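Local coordinates for protein papain-like cysteine protease (Porcine reproductive and respiratory syndrome virus, PDB 3MTV) that acts as a viral papain-like cysteine protease and metal-dependent nuclease, and probably suppresses host interferon signalling and the nuclear export of host mRNA, at residues 46-51 with 78-83; 136-141 with 178-183; 89-94 with 105-110; 146-151 with 165-170. All coordinates share one frame; numbering follows the deposited sequence.

Contact 1 (46-51 with 78-83); sequences HTSFPP and GCLPAD
The ring of Phe49 is the flat group that reaches the segment 78-83. Its tip atom CZ comes within 4.4 Å of Leu80 CD1, and Phe60 packs with it edge-to-face. The imidazole of His46 stays clear of 78-83 and packs edge-to-face with Trp21. The Phe49 side chain starts out past the other segment, and only its far end draws near, swung there with CG anti to the carbonyl carbon (chi1 -56°).

Residues 46-48 are the last turn of helix 39-48, and Phe49 is the first to depart from helical backbone angles. The helix end is laid against the chain that leaves the small antiparallel pair of strands 68-69 and 77-78; Gly78 bonds through its backbone to Gly68 within the pair, and Leu80, just beyond the strand, to Val69. The join therefore couples the helix that follows the first three strands of the N-terminal sheet to the loop between strand 77-78 and helix 100-112.

Ser48 makes the closest approach, its CB lying 3.4 Å from Leu80 CD1. Its hydroxyl is occupied elsewhere: OG turns back within the helix and bonds to the carbonyl of Arg44, so Leu80 meets mainly the carbon of this side chain. The methyl CG2 of Thr47, anti to the backbone N, lies 4.2 Å from Gly78 CA and equally far from Cys79 SG.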
# COMPACT_ATOMS: atom_id res chain seq x y z
N HIS A 46 -1.26 12.61 2.74
CA HIS A 46 -0.58 12.53 1.45
C HIS A 46 0.32 13.67 1.30
O HIS A 46 1.34 13.52 0.71
CB HIS A 46 -1.64 12.49 0.39
CG HIS A 46 -1.19 12.76 -1.00
ND1 HIS A 46 -0.80 11.75 -1.84
CD2 HIS A 46 -1.17 13.90 -1.74
CE1 HIS A 46 -0.54 12.24 -3.03
NE2 HIS A 46 -0.76 13.55 -3.00
N THR A 47 -0.05 14.81 1.85
CA THR A 47 0.75 16.01 1.72
C THR A 47 2.01 15.92 2.56
O THR A 47 3.13 16.32 2.14
CB THR A 47 -0.07 17.29 2.02
OG1 THR A 47 -0.66 17.71 0.79
CG2 THR A 47 0.85 18.40 2.42
N SER A 48 1.91 15.34 3.73
CA SER A 48 3.12 15.40 4.51
C SER A 48 4.03 14.17 4.66
O SER A 48 5.22 14.27 4.94
CB SER A 48 2.84 16.16 5.81
OG SER A 48 1.66 15.67 6.32
N PHE A 49 3.54 12.97 4.40
CA PHE A 49 4.41 11.77 4.51
C PHE A 49 4.82 11.07 3.26
O PHE A 49 4.42 11.44 2.18
CB PHE A 49 3.77 10.79 5.39
CG PHE A 49 3.46 11.32 6.70
CD1 PHE A 49 2.27 11.96 6.93
CD2 PHE A 49 4.40 11.27 7.69
CE1 PHE A 49 1.99 12.49 8.17
CE2 PHE A 49 4.10 11.79 8.96
CZ PHE A 49 2.87 12.38 9.19
N PRO A 50 5.74 10.11 3.37
CA PRO A 50 5.96 9.46 2.08
C PRO A 50 5.12 8.15 1.98
O PRO A 50 4.79 7.54 3.03
CB PRO A 50 7.46 9.14 2.16
CG PRO A 50 7.69 8.86 3.70
CD PRO A 50 6.82 9.80 4.38
N PRO A 51 4.90 7.63 0.76
CA PRO A 51 4.05 6.48 0.52
C PRO A 51 4.53 5.33 1.34
O PRO A 51 5.64 5.29 1.59
CB PRO A 51 4.34 6.21 -0.90
CG PRO A 51 5.26 7.26 -1.45
CD PRO A 51 5.91 7.77 -0.29
N GLY A 78 4.49 21.97 3.76
CA GLY A 78 3.65 20.87 4.27
C GLY A 78 2.67 21.44 5.27
O GLY A 78 2.03 22.44 4.96
N CYS A 79 2.58 20.82 6.46
CA CYS A 79 1.64 21.25 7.53
C CYS A 79 2.12 20.60 8.78
O CYS A 79 1.42 20.25 9.79
CB CYS A 79 0.17 20.89 7.29
SG CYS A 79 -0.44 19.46 6.30
N LEU A 80 3.38 20.41 8.72
CA LEU A 80 3.91 19.95 9.92
C LEU A 80 4.71 21.07 10.53
O LEU A 80 5.50 21.78 9.83
CB LEU A 80 4.71 18.72 9.63
CG LEU A 80 3.88 17.50 9.94
CD1 LEU A 80 4.21 16.59 8.86
CD2 LEU A 80 4.19 16.91 11.37
N PRO A 81 4.47 21.22 11.83
CA PRO A 81 5.33 21.98 12.71
C PRO A 81 6.74 21.43 12.49
O PRO A 81 7.04 20.27 12.91
CB PRO A 81 4.89 21.53 14.14
CG PRO A 81 4.06 20.32 13.96
CD PRO A 81 3.95 20.01 12.48
N ALA A 82 7.62 22.24 11.89
CA ALA A 82 9.04 21.83 11.99
C ALA A 82 9.65 21.48 13.38
O ALA A 82 10.43 20.56 13.41
CB ALA A 82 9.87 22.69 11.26
N ASP A 83 9.28 22.07 14.53
CA ASP A 83 9.69 21.40 15.80
C ASP A 83 9.74 19.83 15.67
O ASP A 83 10.33 19.15 16.52
CB ASP A 83 8.75 21.67 17.02
CG ASP A 83 8.16 23.06 17.04
OD1 ASP A 83 8.99 24.01 17.31
OD2 ASP A 83 6.88 23.19 16.84

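Contact 2 (136-141 with 178-183); sequences RAVTDT and RVEPNT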
# COMPACT_ATOMS: atom_id res chain seq x y z
N ARG A 136 35.44 5.73 13.11
CA ARG A 136 34.89 4.41 12.99
C ARG A 136 33.67 4.25 13.92
O ARG A 136 33.67 4.73 15.07
CB ARG A 136 35.95 3.38 13.37
CG ARG A 136 35.65 2.53 14.53
CD ARG A 136 36.64 1.38 14.56
NE ARG A 136 37.16 0.94 15.87
CZ ARG A 136 38.34 0.35 16.01
NH1 ARG A 136 39.12 0.18 14.95
NH2 ARG A 136 38.76 -0.04 17.21
N ALA A 137 32.61 3.61 13.43
CA ALA A 137 31.38 3.46 14.24
C ALA A 137 31.07 2.05 14.42
O ALA A 137 31.05 1.28 13.44
CB ALA A 137 30.15 4.09 13.63
N VAL A 138 30.79 1.71 15.68
CA VAL A 138 30.71 0.31 16.07
C VAL A 138 29.48 0.08 16.81
O VAL A 138 29.08 0.84 17.70
CB VAL A 138 31.79 -0.17 17.04
CG1 VAL A 138 31.73 -1.71 17.08
CG2 VAL A 138 33.16 0.33 16.68
N THR A 139 28.97 -1.07 16.45
CA THR A 139 27.72 -1.52 16.85
C THR A 139 27.94 -1.90 18.28
O THR A 139 28.72 -2.77 18.56
CB THR A 139 27.39 -2.67 16.01
OG1 THR A 139 26.01 -2.91 16.25
CG2 THR A 139 28.41 -3.92 16.30
N ASP A 140 27.33 -1.16 19.19
CA ASP A 140 27.66 -1.35 20.58
C ASP A 140 26.36 -1.51 21.28
O ASP A 140 25.60 -0.54 21.52
CB ASP A 140 28.55 -0.23 21.18
CG ASP A 140 28.49 -0.15 22.77
OD1 ASP A 140 27.65 -0.85 23.37
OD2 ASP A 140 29.28 0.65 23.43
N THR A 141 26.13 -2.76 21.62
CA THR A 141 24.94 -3.09 22.38
C THR A 141 24.49 -2.18 23.56
O THR A 141 23.36 -2.32 24.04
CB THR A 141 25.00 -4.54 22.78
OG1 THR A 141 23.65 -5.01 22.72
CG2 THR A 141 25.68 -4.74 24.18
N ARG A 178 28.28 3.30 19.05
CA ARG A 178 29.28 4.11 19.70
C ARG A 178 30.19 4.66 18.57
O ARG A 178 30.42 3.98 17.58
CB ARG A 178 30.19 3.18 20.55
CG ARG A 178 31.27 3.82 21.43
CD ARG A 178 32.40 2.85 21.83
NE ARG A 178 31.89 1.51 21.81
CZ ARG A 178 32.65 0.45 21.58
NH1 ARG A 178 33.94 0.60 21.38
NH2 ARG A 178 32.13 -0.77 21.54
N VAL A 179 30.83 5.81 18.73
CA VAL A 179 31.82 6.20 17.74
C VAL A 179 33.24 6.28 18.28
O VAL A 179 33.44 6.96 19.24
CB VAL A 179 31.45 7.61 17.33
CG1 VAL A 179 32.44 8.19 16.34
CG2 VAL A 179 30.09 7.59 16.73
N GLU A 180 34.25 5.66 17.66
CA GLU A 180 35.58 5.69 18.25
C GLU A 180 36.70 5.84 17.22
O GLU A 180 36.49 5.75 16.04
CB GLU A 180 35.76 4.43 19.11
CG GLU A 180 36.16 3.14 18.31
CD GLU A 180 36.11 1.82 19.13
OE1 GLU A 180 35.62 1.94 20.29
OE2 GLU A 180 36.53 0.70 18.64
N PRO A 181 37.91 6.13 17.69
CA PRO A 181 38.97 6.29 16.73
C PRO A 181 39.25 4.96 16.12
O PRO A 181 39.22 3.97 16.86
CB PRO A 181 40.16 6.78 17.57
CG PRO A 181 39.58 7.50 18.82
CD PRO A 181 38.28 6.65 19.03
N ASN A 182 39.53 4.98 14.81
CA ASN A 182 39.57 3.78 14.02
C ASN A 182 41.01 3.53 13.93
O ASN A 182 41.53 3.35 12.82
CB ASN A 182 39.05 4.03 12.58
CG ASN A 182 38.91 2.73 11.83
OD1 ASN A 182 38.81 1.76 12.47
ND2 ASN A 182 38.94 2.70 10.49
N THR A 183 41.69 3.46 15.09
CA THR A 183 43.14 3.60 15.14
C THR A 183 43.91 2.37 15.67
O THR A 183 45.16 2.30 15.69
CB THR A 183 43.45 4.80 16.00
OG1 THR A 183 44.69 5.37 15.59
CG2 THR A 183 43.34 4.44 17.60
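Arg136 leaves its strand with CB against CB and CG of Asn182; CG then passes near Glu180 O and CD beside Asn182 OD1 before the chain bends at chi3. Three guanidinium nitrogens then find partners. NE and NH2 both grip one oxygen, Glu180 OE2, at 2.9 and 2.8 Å in a side-on salt bridge, with that oxygen in the guanidinium plane; NE meets its anti lone pair, whereas NH2 comes from above the carboxylate plane. NH1 bonds Asn182 OD1 at 3.0 Å in the plane of the amide carbonyl, and it also donates to Ser184 O. Pro181 O sits 3.7 Å above the guanidinium, over its centre.

The backbones are neighbouring antiparallel strands, 135-139 and 171-181, of the five-stranded sheet of the papain-like protease domain. Val138 and Arg178 form a hydrogen-bonded pair: Val138 N reaches Arg178 O at 3.0 Å with a nearly straight bond (173°), and Arg178 N returns to Val138 O. Ala137 and Val179 are the adjacent non-hydrogen-bonded pair, their side chains on the other face.

On the face carrying Arg136, Val138, Arg178 and Glu180, a salt-bridge network runs Arg136, Glu180, Arg178, Asp140, alternating in sign. Arg178 places NH1 on Glu180 OE1 and NE on the anti lone pair of Asp140 OD2 at 3.2 Å, the Arg178 guanidinium and Asp140 carboxylate turned 76° apart. Asp140 OD1 is taken by His142 N, and Arg178 NH2 by Glu191.

Contact 3 (89-94 with 105-110); sequences NCWWRL and KEIRHA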
# COMPACT_ATOMS: atom_id res chain seq x y z
N ASN A 89 20.26 17.31 10.03
CA ASN A 89 21.64 17.45 10.45
C ASN A 89 21.97 16.55 11.62
O ASN A 89 22.78 16.87 12.47
CB ASN A 89 21.90 18.92 10.92
CG ASN A 89 20.69 19.55 11.63
OD1 ASN A 89 20.37 20.66 11.27
ND2 ASN A 89 20.03 18.86 12.62
N CYS A 90 21.19 15.54 11.83
CA CYS A 90 21.37 14.94 13.13
C CYS A 90 22.65 14.16 13.06
O CYS A 90 22.99 13.54 14.01
CB CYS A 90 20.23 13.98 13.39
SG CYS A 90 20.04 12.65 12.01
N TRP A 91 23.36 14.16 11.94
CA TRP A 91 24.49 13.27 11.79
C TRP A 91 25.78 13.89 12.25
O TRP A 91 26.74 13.20 12.58
CB TRP A 91 24.70 12.86 10.38
CG TRP A 91 24.66 13.90 9.39
CD1 TRP A 91 23.59 14.37 8.75
CD2 TRP A 91 25.76 14.64 8.90
NE1 TRP A 91 23.93 15.38 7.84
CE2 TRP A 91 25.27 15.57 7.96
CE3 TRP A 91 27.13 14.61 9.16
CZ2 TRP A 91 26.12 16.50 7.28
CZ3 TRP A 91 28.01 15.47 8.40
CH2 TRP A 91 27.48 16.43 7.51
N TRP A 92 25.78 15.20 12.29
CA TRP A 92 26.83 15.93 12.93
C TRP A 92 27.28 15.35 14.19
O TRP A 92 28.46 15.27 14.40
CB TRP A 92 26.35 17.30 13.23
CG TRP A 92 25.89 18.11 12.02
CD1 TRP A 92 25.80 17.71 10.68
CD2 TRP A 92 25.46 19.46 12.05
NE1 TRP A 92 25.30 18.78 9.90
CE2 TRP A 92 25.11 19.85 10.72
CE3 TRP A 92 25.34 20.39 13.08
CZ2 TRP A 92 24.71 21.08 10.43
CZ3 TRP A 92 24.89 21.61 12.80
CH2 TRP A 92 24.55 21.96 11.48
N ARG A 93 26.35 14.95 15.06
CA ARG A 93 26.76 14.45 16.38
C ARG A 93 27.94 13.51 16.17
O ARG A 93 28.97 13.57 16.78
CB ARG A 93 25.61 13.71 17.08
CG ARG A 93 24.48 14.66 17.57
CD ARG A 93 24.16 14.57 19.12
NE ARG A 93 22.96 15.33 19.41
CZ ARG A 93 21.76 15.14 18.85
NH1 ARG A 93 21.52 14.16 17.98
NH2 ARG A 93 20.77 15.96 19.17
N LEU A 94 27.80 12.63 15.23
CA LEU A 94 28.89 11.70 14.93
C LEU A 94 30.34 12.25 14.81
O LEU A 94 31.28 11.54 15.00
CB LEU A 94 28.49 11.15 13.61
CG LEU A 94 27.80 9.81 13.70
CD1 LEU A 94 26.86 9.61 14.93
CD2 LEU A 94 27.16 9.41 12.41
N LYS A 105 34.31 22.02 8.46
CA LYS A 105 34.73 21.83 7.06
C LYS A 105 33.96 20.67 6.50
O LYS A 105 33.48 20.70 5.37
CB LYS A 105 36.25 21.73 6.84
CG LYS A 105 37.11 23.12 7.24
CD LYS A 105 38.73 22.94 7.03
CE LYS A 105 39.64 24.20 6.94
NZ LYS A 105 40.18 24.37 8.30
N GLU A 106 33.72 19.70 7.33
CA GLU A 106 32.89 18.62 6.90
C GLU A 106 31.52 19.07 6.59
O GLU A 106 30.79 18.40 5.86
CB GLU A 106 32.71 17.57 7.98
CG GLU A 106 33.87 16.69 8.15
CD GLU A 106 34.27 15.90 6.89
OE1 GLU A 106 35.48 15.74 6.67
OE2 GLU A 106 33.39 15.42 6.16
N ILE A 107 31.10 20.11 7.25
CA ILE A 107 29.68 20.35 7.18
C ILE A 107 29.43 21.11 5.95
O ILE A 107 28.44 20.84 5.28
CB ILE A 107 29.14 21.15 8.36
CG1 ILE A 107 28.75 20.21 9.46
CG2 ILE A 107 27.95 21.97 8.01
CD1 ILE A 107 28.46 21.05 10.66
N ARG A 108 30.29 22.10 5.72
CA ARG A 108 30.43 22.78 4.44
C ARG A 108 30.46 21.70 3.36
O ARG A 108 29.66 21.69 2.46
CB ARG A 108 31.74 23.54 4.45
CG ARG A 108 31.63 24.89 3.90
CD ARG A 108 32.82 25.28 3.02
NE ARG A 108 33.96 25.95 3.68
CZ ARG A 108 35.11 25.32 3.97
NH1 ARG A 108 35.23 23.98 3.71
NH2 ARG A 108 36.13 26.00 4.53
N HIS A 109 31.32 20.75 3.49
CA HIS A 109 31.48 19.81 2.43
C HIS A 109 30.17 19.23 2.03
O HIS A 109 29.92 19.04 0.88
CB HIS A 109 32.41 18.64 2.86
CG HIS A 109 33.16 18.02 1.73
ND1 HIS A 109 33.35 16.66 1.61
CD2 HIS A 109 33.75 18.58 0.64
CE1 HIS A 109 34.03 16.39 0.50
NE2 HIS A 109 34.27 17.53 -0.11
N ALA A 110 29.33 18.88 2.97
CA ALA A 110 28.14 18.15 2.60
C ALA A 110 27.20 19.11 1.96
O ALA A 110 26.44 18.78 1.09
CB ALA A 110 27.56 17.60 3.75
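In the papain-like protease domain, the turn bearing Cys90, which is probably the catalytic nucleophile with His159 as its partner, packs its two tryptophans against helix 100-112. The turn is a type I beta turn from Asn89 to Trp92, and the Cys90 side chain touches His159 of strand 158-162 instead of the helix.

Along the helix, Glu106 comes first. Its carbonyl oxygen lies near the plane of the Trp91 indole, at the rim, 4.2 Å from CH2, while its carboxylate is engaged in a salt bridge with Arg129.

Ile107 supplies the main contact. Its CB starts out past the turn, but CG1, anti to the carbonyl carbon (chi1 -89°), carries CD1 back over the Trp92 indole. This CH-pi contact sets CD1 3.6 Å from the centroid of the six-membered ring, 15° off the normal. The opposite face of Trp92 is taken by Asn89 CB, so the indole is held between helix and turn. Trp92 CD1 stands 3.4 Å above the plane of the Trp91 indole, over its centre.

One turn beyond Glu106, Ala110 closes the contact. Its methyl group, pointing at the turn, meets the far end of the six-membered ring of Trp91, with CB 3.9 Å from CH2.

Contact 4 (146-151 with 165-170); sequences VIQYFS and EPSLPG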
# COMPACT_ATOMS: atom_id res chain seq x y z
N VAL A 146 21.53 5.96 19.47
CA VAL A 146 20.46 5.28 18.79
C VAL A 146 20.33 5.62 17.36
O VAL A 146 20.15 6.81 16.95
CB VAL A 146 19.09 5.66 19.29
CG1 VAL A 146 18.33 4.42 19.34
CG2 VAL A 146 19.13 6.32 20.63
N ILE A 147 20.30 4.52 16.61
CA ILE A 147 19.89 4.60 15.22
C ILE A 147 18.41 4.36 15.07
O ILE A 147 17.88 3.40 15.63
CB ILE A 147 20.59 3.55 14.39
CG1 ILE A 147 22.09 3.60 14.58
CG2 ILE A 147 20.40 3.88 12.95
CD1 ILE A 147 22.61 4.96 14.13
N GLN A 148 17.74 5.23 14.32
CA GLN A 148 16.28 5.10 14.09
C GLN A 148 15.78 5.22 12.70
O GLN A 148 16.41 5.81 11.79
CB GLN A 148 15.48 6.10 14.89
CG GLN A 148 16.02 6.25 16.26
CD GLN A 148 15.08 6.95 17.11
OE1 GLN A 148 14.56 6.35 18.06
NE2 GLN A 148 14.83 8.25 16.79
N TYR A 149 14.59 4.66 12.55
CA TYR A 149 13.94 4.67 11.27
C TYR A 149 12.62 5.23 11.55
O TYR A 149 12.05 5.25 12.65
CB TYR A 149 13.77 3.28 10.69
CG TYR A 149 12.96 2.32 11.54
CD1 TYR A 149 13.59 1.45 12.38
CD2 TYR A 149 11.55 2.30 11.50
CE1 TYR A 149 12.92 0.57 13.15
CE2 TYR A 149 10.83 1.41 12.27
CZ TYR A 149 11.55 0.54 13.12
OH TYR A 149 10.95 -0.37 13.96
N PHE A 150 12.10 5.71 10.49
CA PHE A 150 10.80 6.22 10.60
C PHE A 150 9.75 5.24 10.19
O PHE A 150 9.61 4.89 8.96
CB PHE A 150 10.73 7.24 9.58
CG PHE A 150 9.48 7.89 9.57
CD1 PHE A 150 9.08 8.61 10.66
CD2 PHE A 150 8.70 7.87 8.47
CE1 PHE A 150 7.95 9.32 10.66
CE2 PHE A 150 7.55 8.60 8.46
CZ PHE A 150 7.18 9.30 9.56
N SER A 151 9.00 4.77 11.18
CA SER A 151 7.75 4.09 10.81
C SER A 151 7.80 2.65 10.39
O SER A 151 6.89 1.96 10.82
CB SER A 151 7.06 4.84 9.67
OG SER A 151 5.98 4.12 9.16
N GLU A 165 17.77 11.35 24.79
CA GLU A 165 16.77 12.27 24.23
C GLU A 165 15.48 11.53 23.93
O GLU A 165 15.40 10.30 23.95
CB GLU A 165 17.25 12.97 22.97
CG GLU A 165 18.53 13.67 23.21
CD GLU A 165 19.30 14.01 21.95
OE1 GLU A 165 19.78 13.09 21.20
OE2 GLU A 165 19.46 15.23 21.76
N PRO A 166 14.47 12.30 23.64
CA PRO A 166 13.11 11.83 23.36
C PRO A 166 12.89 11.58 21.87
O PRO A 166 13.20 12.55 21.12
CB PRO A 166 12.24 13.06 23.74
CG PRO A 166 13.25 14.23 24.04
CD PRO A 166 14.58 13.77 23.55
N SER A 167 12.32 10.42 21.46
CA SER A 167 12.08 10.11 20.03
C SER A 167 11.18 11.14 19.35
O SER A 167 10.23 11.69 19.96
CB SER A 167 11.60 8.68 19.83
OG SER A 167 12.58 7.72 20.30
N LEU A 168 11.54 11.50 18.12
CA LEU A 168 10.56 12.23 17.36
C LEU A 168 9.42 11.24 17.03
O LEU A 168 9.45 10.00 17.29
CB LEU A 168 11.17 12.82 16.13
CG LEU A 168 11.86 14.18 16.14
CD1 LEU A 168 12.69 14.32 14.88
CD2 LEU A 168 10.90 15.31 16.06
N PRO A 169 8.37 11.77 16.53
CA PRO A 169 7.10 11.09 16.34
C PRO A 169 7.22 10.15 15.18
O PRO A 169 7.61 10.65 14.11
CB PRO A 169 6.14 12.21 15.91
CG PRO A 169 6.80 13.44 16.28
CD PRO A 169 8.28 13.22 16.42
N GLY A 170 6.84 8.88 15.36
CA GLY A 170 7.02 7.93 14.28
C GLY A 170 8.44 7.42 14.15
O GLY A 170 8.76 6.69 13.23
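In the antiparallel sheet of the papain-like protease domain, strand 145-150 is accompanied by the loop that joins strands 158-162 and 171-181. Over their touching parts the two chains run roughly the same way, 29° apart, drawing together toward Ser151 and Gly170.

Polar side chains meet at the wider end. Gln148 reaches out with its chain extended beyond CG, which is anti to the carbonyl carbon (chi1 -41°), and brings its amide end near the hydroxyl of Ser167. The Gln148 side chain is also about 4 Å from that of His159, probably the catalytic histidine, so this part of the strand lies beside the probable active site.

The Phe150 ring meets backbone carbonyls. Phe150, with CG anti to the backbone N, directs its ring at the loop backbone: Pro169 O lies at the ring edge, in its plane, 3.7 Å from CE1. Gly170 O lies near CD1. One face of the ring receives the CB of Ser151, offset toward the rim. Ser151 OG bonds to Val54 O, and Met71 also packs on Phe150.

Backbone contacts close the join. Gly170 has a positive phi (78°), which glycine adopts readily, and a CB here would collide with Phe150 CE1. Its carbonyl oxygen accepts a weak, bent hydrogen bond from Ser151 N at 2.8 Å. That oxygen also takes a CA-H...O contact from Phe150 CA, which lies 3.4 Å from Gly170 O.

How the contacts relate
Contact 1 comes first along the chain, then contact 3; contact 4 lies nested inside the loop closed by contact 2. Contacts 2 and 4 share the five-stranded antiparallel sheet, in which strands 171-181 and 145-150 are neighbours, although their centres are 21 Å apart. Contact 3, on the helical side, meets both: Val179 packs on Leu94, and Arg93 forms a salt bridge with Glu165, tying the segment that holds Cys90 to the loop beside the sheet. The centres of contacts 1 and 2 are 34 Å apart, on opposite sides of the chain's centre; contact 1 nevertheless touches contact 4 through Phe49 on Phe150, linking the N-terminal region to the protease domain.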